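BfpC (Escherichia coli, PDB 3VHJ) is an essential type IV pilus biogenesis membrane protein whose cytoplasmic domain, the part described here, probably works with the partner protein BfpD. Local coordinates at residues E29-A34 / Q54-A59; L88-A91 / L95-V98; V107-S112 / K120-D125; W133-S138 / V144-S149. The protein carries 1 engineered substitution. One frame throughout, in Å; residues are numbered along the deposited sequence.

Contact 1 (E29-A34 / Q54-A59)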
loop_
_atom_site.group_PDB
_atom_site.type_symbol
_atom_site.label_atom_id
_atom_site.label_comp_id
_atom_site.label_asym_id
_atom_site.label_seq_id
_atom_site.Cartn_x
_atom_site.Cartn_y
_atom_site.Cartn_z
ATOM N N GLU A 29 22.043 7.677 1.436
ATOM C CA GLU A 29 21.593 6.495 2.151
ATOM C C GLU A 29 21.189 5.423 1.143
ATOM O O GLU A 29 20.523 5.713 0.150
ATOM C CB GLU A 29 20.394 6.845 3.040
ATOM C CG GLU A 29 20.095 5.834 4.141
ATOM C CD GLU A 29 18.790 6.126 4.871
ATOM O OE1 GLU A 29 18.548 5.500 5.923
ATOM O OE2 GLU A 29 18.002 6.969 4.386
ATOM N N THR A 30 21.608 4.190 1.395
ATOM C CA THR A 30 21.253 3.086 0.519
ATOM C C THR A 30 19.895 2.558 0.974
ATOM O O THR A 30 19.444 2.844 2.088
ATOM C CB THR A 30 22.266 1.931 0.612
ATOM O OG1 THR A 30 22.247 1.388 1.936
ATOM C CG2 THR A 30 23.667 2.418 0.275
ATOM N N THR A 31 19.250 1.792 0.106
ATOM C CA THR A 31 17.956 1.204 0.418
ATOM C C THR A 31 18.121 0.268 1.607
ATOM O O THR A 31 17.282 0.245 2.514
ATOM C CB THR A 31 17.423 0.419 -0.796
ATOM O OG1 THR A 31 17.110 1.343 -1.839
ATOM C CG2 THR A 31 16.179 -0.382 -0.437
ATOM N N ASN A 32 19.217 -0.488 1.613
ATOM C CA ASN A 32 19.471 -1.426 2.696
ATOM C C ASN A 32 19.576 -0.717 4.044
ATOM O O ASN A 32 19.062 -1.203 5.044
ATOM C CB ASN A 32 20.753 -2.223 2.426
ATOM C CG ASN A 32 20.944 -3.363 3.413
ATOM O OD1 ASN A 32 20.127 -4.283 3.480
ATOM N ND2 ASN A 32 22.020 -3.305 4.189
ATOM N N GLN A 33 20.240 0.431 4.072
ATOM C CA GLN A 33 20.382 1.177 5.319
ATOM C C GLN A 33 19.052 1.750 5.773
ATOM O O GLN A 33 18.694 1.666 6.948
ATOM C CB GLN A 33 21.376 2.317 5.149
ATOM C CG GLN A 33 22.806 1.866 5.024
ATOM C CD GLN A 33 23.734 3.033 4.809
ATOM O OE1 GLN A 33 23.627 3.748 3.813
ATOM N NE2 GLN A 33 24.644 3.242 5.749
ATOM N N ALA A 34 18.326 2.341 4.834
ATOM C CA ALA A 34 17.033 2.931 5.139
ATOM C C ALA A 34 16.092 1.872 5.698
ATOM O O ALA A 34 15.417 2.102 6.697
ATOM C CB ALA A 34 16.439 3.563 3.884
ATOM N N GLN A 54 12.487 3.990 -11.423
ATOM C CA GLN A 54 13.082 5.165 -10.790
ATOM C C GLN A 54 13.845 4.853 -9.503
ATOM O O GLN A 54 14.361 5.762 -8.850
ATOM C CB GLN A 54 11.996 6.209 -10.501
ATOM C CG GLN A 54 11.260 6.703 -11.742
ATOM C CD GLN A 54 12.139 7.529 -12.663
ATOM O OE1 GLN A 54 11.747 7.854 -13.784
ATOM N NE2 GLN A 54 13.331 7.879 -12.190
ATOM N N GLY A 55 13.920 3.576 -9.141
ATOM C CA GLY A 55 14.632 3.213 -7.931
ATOM C C GLY A 55 13.905 2.205 -7.065
ATOM O O GLY A 55 12.841 1.696 -7.422
ATOM N N GLU A 56 14.477 1.921 -5.904
ATOM C CA GLU A 56 13.884 0.953 -5.003
ATOM C C GLU A 56 13.196 1.556 -3.793
ATOM O O GLU A 56 13.350 2.736 -3.490
ATOM C CB GLU A 56 14.952 -0.034 -4.544
ATOM C CG GLU A 56 15.501 -0.866 -5.678
ATOM C CD GLU A 56 16.471 -1.905 -5.194
ATOM O OE1 GLU A 56 17.683 -1.601 -5.121
ATOM O OE2 GLU A 56 16.013 -3.021 -4.873
ATOM N N GLN A 57 12.422 0.718 -3.116
ATOM C CA GLN A 57 11.705 1.117 -1.921
ATOM C C GLN A 57 11.427 -0.141 -1.111
ATOM O O GLN A 57 11.638 -1.263 -1.580
ATOM C CB GLN A 57 10.402 1.836 -2.285
ATOM C CG GLN A 57 9.350 0.967 -2.948
ATOM C CD GLN A 57 8.192 1.786 -3.486
ATOM O OE1 GLN A 57 7.579 2.564 -2.760
ATOM N NE2 GLN A 57 7.891 1.614 -4.768
ATOM N N PHE A 58 10.953 0.039 0.110
ATOM C CA PHE A 58 10.703 -1.104 0.966
ATOM C C PHE A 58 9.449 -0.939 1.808
ATOM O O PHE A 58 8.952 0.168 2.003
ATOM C CB PHE A 58 11.907 -1.299 1.879
ATOM C CG PHE A 58 12.329 -0.040 2.576
ATOM C CD1 PHE A 58 11.660 0.399 3.714
ATOM C CD2 PHE A 58 13.365 0.737 2.062
ATOM C CE1 PHE A 58 12.019 1.600 4.332
ATOM C CE2 PHE A 58 13.732 1.935 2.667
ATOM C CZ PHE A 58 13.057 2.369 3.806
ATOM N N ALA A 59 8.946 -2.064 2.295
ATOM C CA ALA A 59 7.768 -2.072 3.144
ATOM C C ALA A 59 8.141 -2.763 4.450
ATOM O O ALA A 59 8.877 -3.748 4.450
ATOM C CB ALA A 59 6.631 -2.822 2.458
HETATM O O HOH W 1 15.068 3.135 -1.334
#
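Glu56 and Thr31 bring the strand against the first turn of helix 31-42: CB of Glu56 lies 3.7 Å from OG1 of Thr31, the two side chains crossing at about a right angle. A water joins the same pair, donating to Glu56 O at 2.8 Å and sitting 2.8 Å from Thr31 OG1. Gln57 turns from the helix to the other face of the strand, where its amide bonds to Gly105 and Val107. Phe58 then turns its ring back toward the helix; CG stands between the backbone N and the carbonyl carbon (chi1 50°), and the CD2-CE2 side does the touching. Thr31 CG2 touches the ring edge, 3.9 Å from Phe58 CD2, while Ala34 CB, one turn on, presses obliquely on Phe58 CE2 at 3.4 Å. Leu35 and Ser38 of the helix extend this seat. Replacing Phe58 by an alanine would take away the ring on which Ala34 CB and Thr31 CG2 rest, and is likely to open a gap between helix and strand. Thr30, the N-cap residue, forms a capping box with Gln33, whose N donates to Thr30 OG1 at 3.1 Å. The contact is thus apolar at its buried end, where the ring meets two small side chains, and at its outer end the polar link is a water.

Contact 2 (L88-A91 / L95-V98)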
loop_
_atom_site.group_PDB
_atom_site.type_symbol
_atom_site.label_atom_id
_atom_site.label_comp_id
_atom_site.label_asym_id
_atom_site.label_seq_id
_atom_site.Cartn_x
_atom_site.Cartn_y
_atom_site.Cartn_z
ATOM N N LEU A 88 -9.793 4.968 -3.078
ATOM C CA LEU A 88 -10.466 4.454 -1.895
ATOM C C LEU A 88 -11.142 3.194 -2.434
ATOM O O LEU A 88 -11.931 3.266 -3.379
ATOM C CB LEU A 88 -11.517 5.457 -1.415
ATOM C CG LEU A 88 -12.496 5.021 -0.324
ATOM C CD1 LEU A 88 -11.756 4.700 0.962
ATOM C CD2 LEU A 88 -13.507 6.143 -0.097
ATOM N N PHE A 89 -10.825 2.045 -1.847
ATOM C CA PHE A 89 -11.370 0.776 -2.323
ATOM C C PHE A 89 -11.843 -0.146 -1.213
ATOM O O PHE A 89 -11.188 -0.281 -0.186
ATOM C CB PHE A 89 -10.302 -0.017 -3.083
ATOM C CG PHE A 89 -9.724 0.681 -4.276
ATOM C CD1 PHE A 89 -10.338 0.586 -5.518
ATOM C CD2 PHE A 89 -8.513 1.360 -4.175
ATOM C CE1 PHE A 89 -9.748 1.145 -6.647
ATOM C CE2 PHE A 89 -7.918 1.924 -5.297
ATOM C CZ PHE A 89 -8.534 1.815 -6.533
ATOM N N PRO A 90 -12.985 -0.814 -1.420
ATOM C CA PRO A 90 -13.499 -1.741 -0.410
ATOM C C PRO A 90 -12.860 -3.091 -0.739
ATOM O O PRO A 90 -12.840 -3.485 -1.905
ATOM C CB PRO A 90 -15.007 -1.788 -0.687
ATOM C CG PRO A 90 -15.254 -0.722 -1.754
ATOM C CD PRO A 90 -13.969 -0.606 -2.493
ATOM N N ALA A 91 -12.319 -3.785 0.258
ATOM C CA ALA A 91 -11.744 -5.108 0.015
ATOM C C ALA A 91 -12.921 -6.067 0.181
ATOM O O ALA A 91 -14.028 -5.631 0.504
ATOM C CB ALA A 91 -10.653 -5.424 1.032
ATOM N N LEU A 95 -13.085 -4.666 4.853
ATOM C CA LEU A 95 -11.984 -3.744 5.073
ATOM C C LEU A 95 -11.956 -2.699 3.963
ATOM O O LEU A 95 -12.285 -2.997 2.817
ATOM C CB LEU A 95 -10.668 -4.529 5.095
ATOM C CG LEU A 95 -9.373 -3.857 5.543
ATOM C CD1 LEU A 95 -9.446 -3.516 7.031
ATOM C CD2 LEU A 95 -8.210 -4.814 5.276
ATOM N N TRP A 96 -11.572 -1.476 4.313
ATOM C CA TRP A 96 -11.472 -0.402 3.340
ATOM C C TRP A 96 -10.013 -0.043 3.150
ATOM O O TRP A 96 -9.262 0.067 4.117
ATOM C CB TRP A 96 -12.263 0.821 3.797
ATOM C CG TRP A 96 -13.724 0.610 3.622
ATOM C CD1 TRP A 96 -14.576 -0.023 4.486
ATOM C CD2 TRP A 96 -14.494 0.943 2.467
ATOM N NE1 TRP A 96 -15.831 -0.107 3.930
ATOM C CE2 TRP A 96 -15.809 0.478 2.691
ATOM C CE3 TRP A 96 -14.201 1.591 1.258
ATOM C CZ2 TRP A 96 -16.829 0.638 1.751
ATOM C CZ3 TRP A 96 -15.216 1.752 0.324
ATOM C CH2 TRP A 96 -16.515 1.276 0.578
ATOM N N LEU A 97 -9.624 0.144 1.895
ATOM C CA LEU A 97 -8.247 0.462 1.555
ATOM C C LEU A 97 -8.104 1.834 0.903
ATOM O O LEU A 97 -8.936 2.230 0.094
ATOM C CB LEU A 97 -7.710 -0.593 0.584
ATOM C CG LEU A 97 -7.903 -2.062 0.974
ATOM C CD1 LEU A 97 -7.426 -2.946 -0.175
ATOM C CD2 LEU A 97 -7.142 -2.369 2.262
ATOM N N VAL A 98 -7.053 2.559 1.276
ATOM C CA VAL A 98 -6.766 3.856 0.674
ATOM C C VAL A 98 -5.312 3.746 0.238
ATOM O O VAL A 98 -4.424 3.557 1.067
ATOM C CB VAL A 98 -6.919 5.019 1.669
ATOM C CG1 VAL A 98 -6.562 6.342 0.974
ATOM C CG2 VAL A 98 -8.358 5.071 2.177
HETATM O O HOH W 2 -15.225 -3.577 2.771
#
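Leu95 O is gripped by two donors: Ala91 N at 2.7 Å, almost in line with the carbonyl, and a water at 3.0 Å that also donates to Ala91 O. Further along the hairpin, Phe89 and Leu97 form a hydrogen-bonded antiparallel pair, Leu97 N giving to Phe89 O at 2.6 Å and Phe89 N returning the bond to Leu97 O at 2.7 Å. Both are close to straight. Pro90 faces Trp96 and Leu88 faces Val98 in the neighbouring non-hydrogen-bonded pairs, all four on one face of the sheet. There Pro90 lies over the six-membered ring of Trp96, a CH-pi contact with CB 3.7 Å from the centroid and only 13° off the ring normal. The fit is tight, for Pro90 CG comes within 3.2 Å of Trp96 CZ3. Trp96 CG lies beside its backbone N (chi1 -75°), which swings the indole across toward the proline. Leu88 CD1 fills in next to it, 3.6 Å from Val98 CG2 and 4.0 Å from Trp96 CE3. Helix 116-127 covers this face, with Ala119 on Leu88 and Trp96; Phe89 and Leu97 occupy the other, where Leu97 meets Ser112. Pro90 sits in a non-hydrogen-bonded pair, so its missing N-H costs this hairpin no bond; it adds the ring-on-indole contact, while short, straight backbone bonds from Phe89 and Ala91 fix the register of strands 85-90 and 96-101.

Contact 3 (V107-S112 / K120-D125)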
loop_
_atom_site.group_PDB
_atom_site.type_symbol
_atom_site.label_atom_id
_atom_site.label_comp_id
_atom_site.label_asym_id
_atom_site.label_seq_id
_atom_site.Cartn_x
_atom_site.Cartn_y
_atom_site.Cartn_z
ATOM N N VAL A 107 5.394 4.227 -3.388
ATOM C CA VAL A 107 4.173 4.125 -2.621
ATOM C C VAL A 107 4.094 5.281 -1.633
ATOM O O VAL A 107 4.970 5.443 -0.778
ATOM C CB VAL A 107 4.109 2.781 -1.850
ATOM C CG1 VAL A 107 2.861 2.736 -0.983
ATOM C CG2 VAL A 107 4.106 1.618 -2.836
ATOM N N HIS A 108 3.054 6.100 -1.771
ATOM C CA HIS A 108 2.850 7.229 -0.868
ATOM C C HIS A 108 1.853 6.855 0.217
ATOM O O HIS A 108 1.988 7.276 1.365
ATOM C CB HIS A 108 2.321 8.455 -1.617
ATOM C CG HIS A 108 3.379 9.239 -2.326
ATOM N ND1 HIS A 108 3.246 10.583 -2.604
ATOM C CD2 HIS A 108 4.582 8.868 -2.829
ATOM C CE1 HIS A 108 4.321 11.006 -3.247
ATOM N NE2 HIS A 108 5.146 9.985 -3.396
ATOM N N PHE A 109 0.847 6.071 -0.155
ATOM C CA PHE A 109 -0.174 5.649 0.792
ATOM C C PHE A 109 -0.540 4.178 0.668
ATOM O O PHE A 109 -0.695 3.646 -0.434
ATOM C CB PHE A 109 -1.449 6.483 0.611
ATOM C CG PHE A 109 -1.254 7.951 0.853
ATOM C CD1 PHE A 109 -1.066 8.435 2.144
ATOM C CD2 PHE A 109 -1.252 8.852 -0.213
ATOM C CE1 PHE A 109 -0.876 9.798 2.376
ATOM C CE2 PHE A 109 -1.064 10.214 0.005
ATOM C CZ PHE A 109 -0.875 10.689 1.305
ATOM N N ASP A 110 -0.671 3.532 1.820
ATOM C CA ASP A 110 -1.077 2.137 1.904
ATOM C C ASP A 110 -1.721 2.035 3.279
ATOM O O ASP A 110 -1.059 1.713 4.259
ATOM C CB ASP A 110 0.121 1.191 1.805
ATOM C CG ASP A 110 -0.270 -0.259 2.027
ATOM O OD1 ASP A 110 -1.490 -0.536 2.107
ATOM O OD2 ASP A 110 0.632 -1.125 2.117
ATOM N N LYS A 111 -3.015 2.324 3.343
ATOM C CA LYS A 111 -3.739 2.299 4.611
ATOM C C LYS A 111 -4.990 1.448 4.532
ATOM O O LYS A 111 -5.638 1.385 3.492
ATOM C CB LYS A 111 -4.135 3.724 5.004
ATOM C CG LYS A 111 -2.965 4.664 5.155
ATOM C CD LYS A 111 -2.358 4.597 6.547
ATOM C CE LYS A 111 -3.304 5.192 7.577
ATOM N NZ LYS A 111 -2.676 5.290 8.927
ATOM N N SER A 112 -5.315 0.784 5.636
ATOM C CA SER A 112 -6.508 -0.041 5.711
ATOM C C SER A 112 -7.321 0.465 6.900
ATOM O O SER A 112 -6.757 1.010 7.850
ATOM C CB SER A 112 -6.138 -1.512 5.911
ATOM O OG SER A 112 -5.475 -1.704 7.144
ATOM N N LYS A 120 -12.858 7.116 4.262
ATOM C CA LYS A 120 -13.283 8.236 3.434
ATOM C C LYS A 120 -12.630 9.520 3.947
ATOM O O LYS A 120 -12.112 10.320 3.168
ATOM C CB LYS A 120 -14.815 8.363 3.467
ATOM C CG LYS A 120 -15.392 9.327 2.431
ATOM C CD LYS A 120 -16.920 9.350 2.464
ATOM C CE LYS A 120 -17.478 10.352 1.451
ATOM N NZ LYS A 120 -18.972 10.356 1.395
ATOM N N LYS A 121 -12.639 9.703 5.263
ATOM C CA LYS A 121 -12.047 10.891 5.870
ATOM C C LYS A 121 -10.541 10.992 5.605
ATOM O O LYS A 121 -10.025 12.079 5.339
ATOM C CB LYS A 121 -12.314 10.902 7.381
ATOM C CG LYS A 121 -11.728 12.103 8.118
ATOM C CD LYS A 121 -12.114 12.095 9.592
ATOM C CE LYS A 121 -11.475 13.255 10.343
ATOM N NZ LYS A 121 -11.780 14.572 9.710
ATOM N N PHE A 122 -9.837 9.865 5.677
ATOM C CA PHE A 122 -8.395 9.868 5.434
ATOM C C PHE A 122 -8.133 10.218 3.972
ATOM O O PHE A 122 -7.246 11.009 3.653
ATOM C CB PHE A 122 -7.797 8.495 5.738
ATOM C CG PHE A 122 -6.304 8.454 5.615
ATOM C CD1 PHE A 122 -5.495 8.915 6.648
ATOM C CD2 PHE A 122 -5.705 7.984 4.452
ATOM C CE1 PHE A 122 -4.104 8.912 6.523
ATOM C CE2 PHE A 122 -4.316 7.976 4.315
ATOM C CZ PHE A 122 -3.514 8.442 5.354
ATOM N N PHE A 123 -8.923 9.610 3.095
ATOM C CA PHE A 123 -8.830 9.817 1.660
ATOM C C PHE A 123 -8.948 11.297 1.301
ATOM O O PHE A 123 -8.099 11.851 0.597
ATOM C CB PHE A 123 -9.946 9.019 0.984
ATOM C CG PHE A 123 -9.997 9.167 -0.507
ATOM C CD1 PHE A 123 -8.950 8.710 -1.307
ATOM C CD2 PHE A 123 -11.122 9.712 -1.120
ATOM C CE1 PHE A 123 -9.026 8.789 -2.691
ATOM C CE2 PHE A 123 -11.209 9.796 -2.508
ATOM C CZ PHE A 123 -10.158 9.331 -3.296
ATOM N N PHE A 124 -10.008 11.936 1.784
ATOM C CA PHE A 124 -10.229 13.348 1.504
ATOM C C PHE A 124 -9.214 14.276 2.162
ATOM O O PHE A 124 -8.718 15.201 1.528
ATOM C CB PHE A 124 -11.634 13.768 1.942
ATOM C CG PHE A 124 -12.707 13.416 0.957
ATOM C CD1 PHE A 124 -13.654 12.445 1.255
ATOM C CD2 PHE A 124 -12.775 14.067 -0.272
ATOM C CE1 PHE A 124 -14.663 12.124 0.341
ATOM C CE2 PHE A 124 -13.775 13.754 -1.190
ATOM C CZ PHE A 124 -14.723 12.779 -0.881
ATOM N N ASP A 125 -8.904 14.031 3.430
ATOM C CA ASP A 125 -7.969 14.890 4.142
ATOM C C ASP A 125 -6.512 14.796 3.701
ATOM O O ASP A 125 -5.798 15.795 3.720
ATOM C CB ASP A 125 -8.032 14.631 5.652
ATOM C CG ASP A 125 -9.392 14.949 6.251
ATOM O OD1 ASP A 125 -10.072 15.868 5.753
ATOM O OD2 ASP A 125 -9.772 14.280 7.236
#
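Phe122 reaches out from helix 116-127 and is met by two side chains of the strand in different ways. Lys111 runs across one face of its ring: the chain is bent at chi2 (-86°) and chi3, laying CE over the face 4.2 Å from the ring centroid, a CH-pi contact, while Lys111 CG approaches Phe122 CE2 at 3.7 Å. Phe109 comes instead to the edge, CD1 being 3.9 Å from Phe122 CE2. The two phenyl planes stand at 84° with centroids 5.9 Å apart, an oblique meeting. Phe122 CG is anti to the backbone N (chi1 -175°), sending the ring out toward the strand. Strand, helix and the later strand 135-137 form a beta-alpha-beta crossover on one sheet, of order 3-2-1-4, consistent with the RNase H-like topology of actin-like domains. A classic beta bulge, His108 and Phe109 both opposite Gly100, lies at the start of the strand. With an alanine in place of Lys111 the methylenes over Phe122 would go, and the ring is likely to be less firmly held on that face. Asp110 points away from the helix, its carboxylate bonded to Asn19, Leu20 and Trp22. Val127, farther along the helix, packs against both Phe109 and Phe122.

Contact 4 (W133-S138 / V144-S149)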
loop_
_atom_site.group_PDB
_atom_site.type_symbol
_atom_site.label_atom_id
_atom_site.label_comp_id
_atom_site.label_asym_id
_atom_site.label_seq_id
_atom_site.Cartn_x
_atom_site.Cartn_y
_atom_site.Cartn_z
ATOM N N TRP A 133 -2.327 13.187 -8.877
ATOM C CA TRP A 133 -2.524 11.836 -9.412
ATOM C C TRP A 133 -3.048 11.830 -10.841
ATOM O O TRP A 133 -3.920 12.621 -11.194
ATOM C CB TRP A 133 -3.507 11.028 -8.548
ATOM C CG TRP A 133 -3.378 11.222 -7.056
ATOM C CD1 TRP A 133 -4.200 11.965 -6.259
ATOM C CD2 TRP A 133 -2.373 10.671 -6.195
ATOM N NE1 TRP A 133 -3.773 11.913 -4.954
ATOM C CE2 TRP A 133 -2.653 11.125 -4.885
ATOM C CE3 TRP A 133 -1.262 9.837 -6.399
ATOM C CZ2 TRP A 133 -1.861 10.776 -3.785
ATOM C CZ3 TRP A 133 -0.473 9.490 -5.304
ATOM C CH2 TRP A 133 -0.777 9.958 -4.015
ATOM N N ASP A 134 -2.524 10.929 -11.665
ATOM C CA ASP A 134 -2.995 10.828 -13.037
ATOM C C ASP A 134 -4.407 10.242 -12.997
ATOM O O ASP A 134 -5.281 10.646 -13.763
ATOM C CB ASP A 134 -2.071 9.933 -13.872
ATOM C CG ASP A 134 -0.757 10.610 -14.217
ATOM O OD1 ASP A 134 -0.781 11.811 -14.553
ATOM O OD2 ASP A 134 0.302 9.945 -14.170
ATOM N N ARG A 135 -4.621 9.295 -12.084
ATOM C CA ARG A 135 -5.924 8.656 -11.922
ATOM C C ARG A 135 -6.325 8.590 -10.451
ATOM O O ARG A 135 -5.484 8.376 -9.579
ATOM C CB ARG A 135 -5.911 7.230 -12.488
ATOM C CG ARG A 135 -5.744 7.122 -13.999
ATOM C CD ARG A 135 -6.802 7.931 -14.758
ATOM N NE ARG A 135 -8.182 7.539 -14.464
ATOM C CZ ARG A 135 -8.752 6.407 -14.873
ATOM N NH1 ARG A 135 -8.064 5.535 -15.601
ATOM N NH2 ARG A 135 -10.018 6.150 -14.564
ATOM N N THR A 136 -7.616 8.781 -10.189
ATOM C CA THR A 136 -8.161 8.719 -8.840
ATOM C C THR A 136 -9.419 7.853 -8.879
ATOM O O THR A 136 -10.277 8.031 -9.746
ATOM C CB THR A 136 -8.542 10.117 -8.303
ATOM O OG1 THR A 136 -7.368 10.934 -8.193
ATOM C CG2 THR A 136 -9.188 9.992 -6.935
ATOM N N TYR A 137 -9.520 6.925 -7.932
ATOM C CA TYR A 137 -10.654 6.013 -7.850
ATOM C C TYR A 137 -11.350 6.069 -6.496
ATOM O O TYR A 137 -10.710 6.267 -5.461
ATOM C CB TYR A 137 -10.186 4.576 -8.081
ATOM C CG TYR A 137 -9.372 4.387 -9.326
ATOM C CD1 TYR A 137 -9.983 4.339 -10.578
ATOM C CD2 TYR A 137 -7.982 4.271 -9.260
ATOM C CE1 TYR A 137 -9.232 4.179 -11.735
ATOM C CE2 TYR A 137 -7.219 4.110 -10.414
ATOM C CZ TYR A 137 -7.854 4.066 -11.647
ATOM O OH TYR A 137 -7.118 3.914 -12.795
ATOM N N SER A 138 -12.667 5.881 -6.510
ATOM C CA SER A 138 -13.460 5.865 -5.285
ATOM C C SER A 138 -14.858 5.370 -5.644
ATOM O O SER A 138 -15.260 5.427 -6.801
ATOM C CB SER A 138 -13.551 7.265 -4.663
ATOM O OG SER A 138 -14.385 8.121 -5.427
ATOM N N VAL A 144 -15.322 10.861 -6.218
ATOM C CA VAL A 144 -14.027 11.459 -6.530
ATOM C C VAL A 144 -13.316 10.537 -7.515
ATOM O O VAL A 144 -12.986 9.395 -7.189
ATOM C CB VAL A 144 -13.160 11.635 -5.267
ATOM C CG1 VAL A 144 -11.847 12.317 -5.632
ATOM C CG2 VAL A 144 -13.914 12.458 -4.232
ATOM N N GLY A 145 -13.084 11.027 -8.726
ATOM C CA GLY A 145 -12.434 10.200 -9.723
ATOM C C GLY A 145 -13.412 9.148 -10.214
ATOM O O GLY A 145 -14.625 9.332 -10.106
ATOM N N GLU A 146 -12.901 8.037 -10.732
ATOM C CA GLU A 146 -13.772 6.988 -11.254
ATOM C C GLU A 146 -14.050 5.858 -10.274
ATOM O O GLU A 146 -13.217 5.528 -9.432
ATOM C CB GLU A 146 -13.182 6.404 -12.536
ATOM C CG GLU A 146 -13.084 7.396 -13.682
ATOM C CD GLU A 146 -12.119 8.530 -13.394
ATOM O OE1 GLU A 146 -10.979 8.240 -12.975
ATOM O OE2 GLU A 146 -12.495 9.706 -13.594
ATOM N N SER A 147 -15.234 5.267 -10.400
ATOM C CA SER A 147 -15.640 4.166 -9.537
ATOM C C SER A 147 -15.118 2.849 -10.101
ATOM O O SER A 147 -15.689 2.292 -11.035
ATOM C CB SER A 147 -17.169 4.111 -9.428
ATOM O OG SER A 147 -17.580 3.062 -8.567
ATOM N N ARG A 148 -14.022 2.360 -9.533
ATOM C CA ARG A 148 -13.427 1.111 -9.983
ATOM C C ARG A 148 -13.062 0.267 -8.767
ATOM O O ARG A 148 -12.768 0.806 -7.701
ATOM C CB ARG A 148 -12.174 1.397 -10.820
ATOM C CG ARG A 148 -12.124 0.639 -12.142
ATOM C CD ARG A 148 -13.269 1.061 -13.060
ATOM N NE ARG A 148 -13.031 2.356 -13.691
ATOM C CZ ARG A 148 -13.991 3.140 -14.178
ATOM N NH1 ARG A 148 -15.261 2.769 -14.100
ATOM N NH2 ARG A 148 -13.679 4.291 -14.756
ATOM N N SER A 149 -13.097 -1.052 -8.928
ATOM C CA SER A 149 -12.755 -1.972 -7.848
ATOM C C SER A 149 -11.272 -2.311 -7.938
ATOM O O SER A 149 -10.681 -2.225 -9.014
ATOM C CB SER A 149 -13.565 -3.266 -7.972
ATOM O OG SER A 149 -14.959 -3.013 -7.936
HETATM O O HOH W 3 -9.096 9.935 -12.484
HETATM O O HOH W 4 -16.336 7.962 -7.850
#
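Arg135 holds Glu146 side-on, with two nitrogens on a single oxygen: NH2 lies 2.8 Å and NE 3.2 Å from Glu146 OE1. The oxygen sits in the guanidinium plane, yet both nitrogens reach it from the same side of the carboxylate, well above its plane. A water also donates to OE1 at 2.6 Å and accepts from Arg135 NE and Thr136 N, so three donors surround this atom. Bends at chi2 (-55°) and chi3 curl the arginine round to Glu146, with Tyr137 OH over one face of the guanidinium. The Arg148 guanidinium is near as well, a like charge that Glu146 would probably help to offset. The backbones meet in a single bridge: Glu146 N donates to Thr136 O at 2.8 Å, and Ser138 N to Glu146 O. Ser138 OG gives a further bond to Val144 O at 2.6 Å. At Gly145 the chain passes so close to Thr136 O that a CB there would clash with it, and phi is positive. Packing frames the polar part: Thr136 CG2 touches Val144 CG1 at 3.8 Å, and Tyr137 CD1 lies 3.7 Å from Arg148 CB. Phe123 of helix 116-127 covers Thr136, Ser138 and Val144. The touching parts run about at a right angle, so the arrangement is no regular hairpin: a loop turns back over the short outer strand 135-137 and fastens to it by one isolated beta bridge.

How the contacts relate
The contacts follow one another along the chain without overlap. Contacts 2, 3 and 4 share the mixed sheet of strands 107-113, 96-101, 85-90 and 135-137, their centres 9 to 13 Å apart. Contact 2 is its central hairpin, joined to contact 3 by Val98 N and Lys111 O and to contact 4 by Leu88 N and Tyr137 O. Phe123 and Phe124 of helix 116-127 also pack on contact 4, around Val144. Contact 1 belongs to a separate antiparallel sheet and its helix, 22 to 28 Å away between centres, but touches contact 3 through Gln57 OE1 and Val107 N. These contacts thus sample two sheet-and-helix units of the cytoplasmic domain, which meet at strand 107-113.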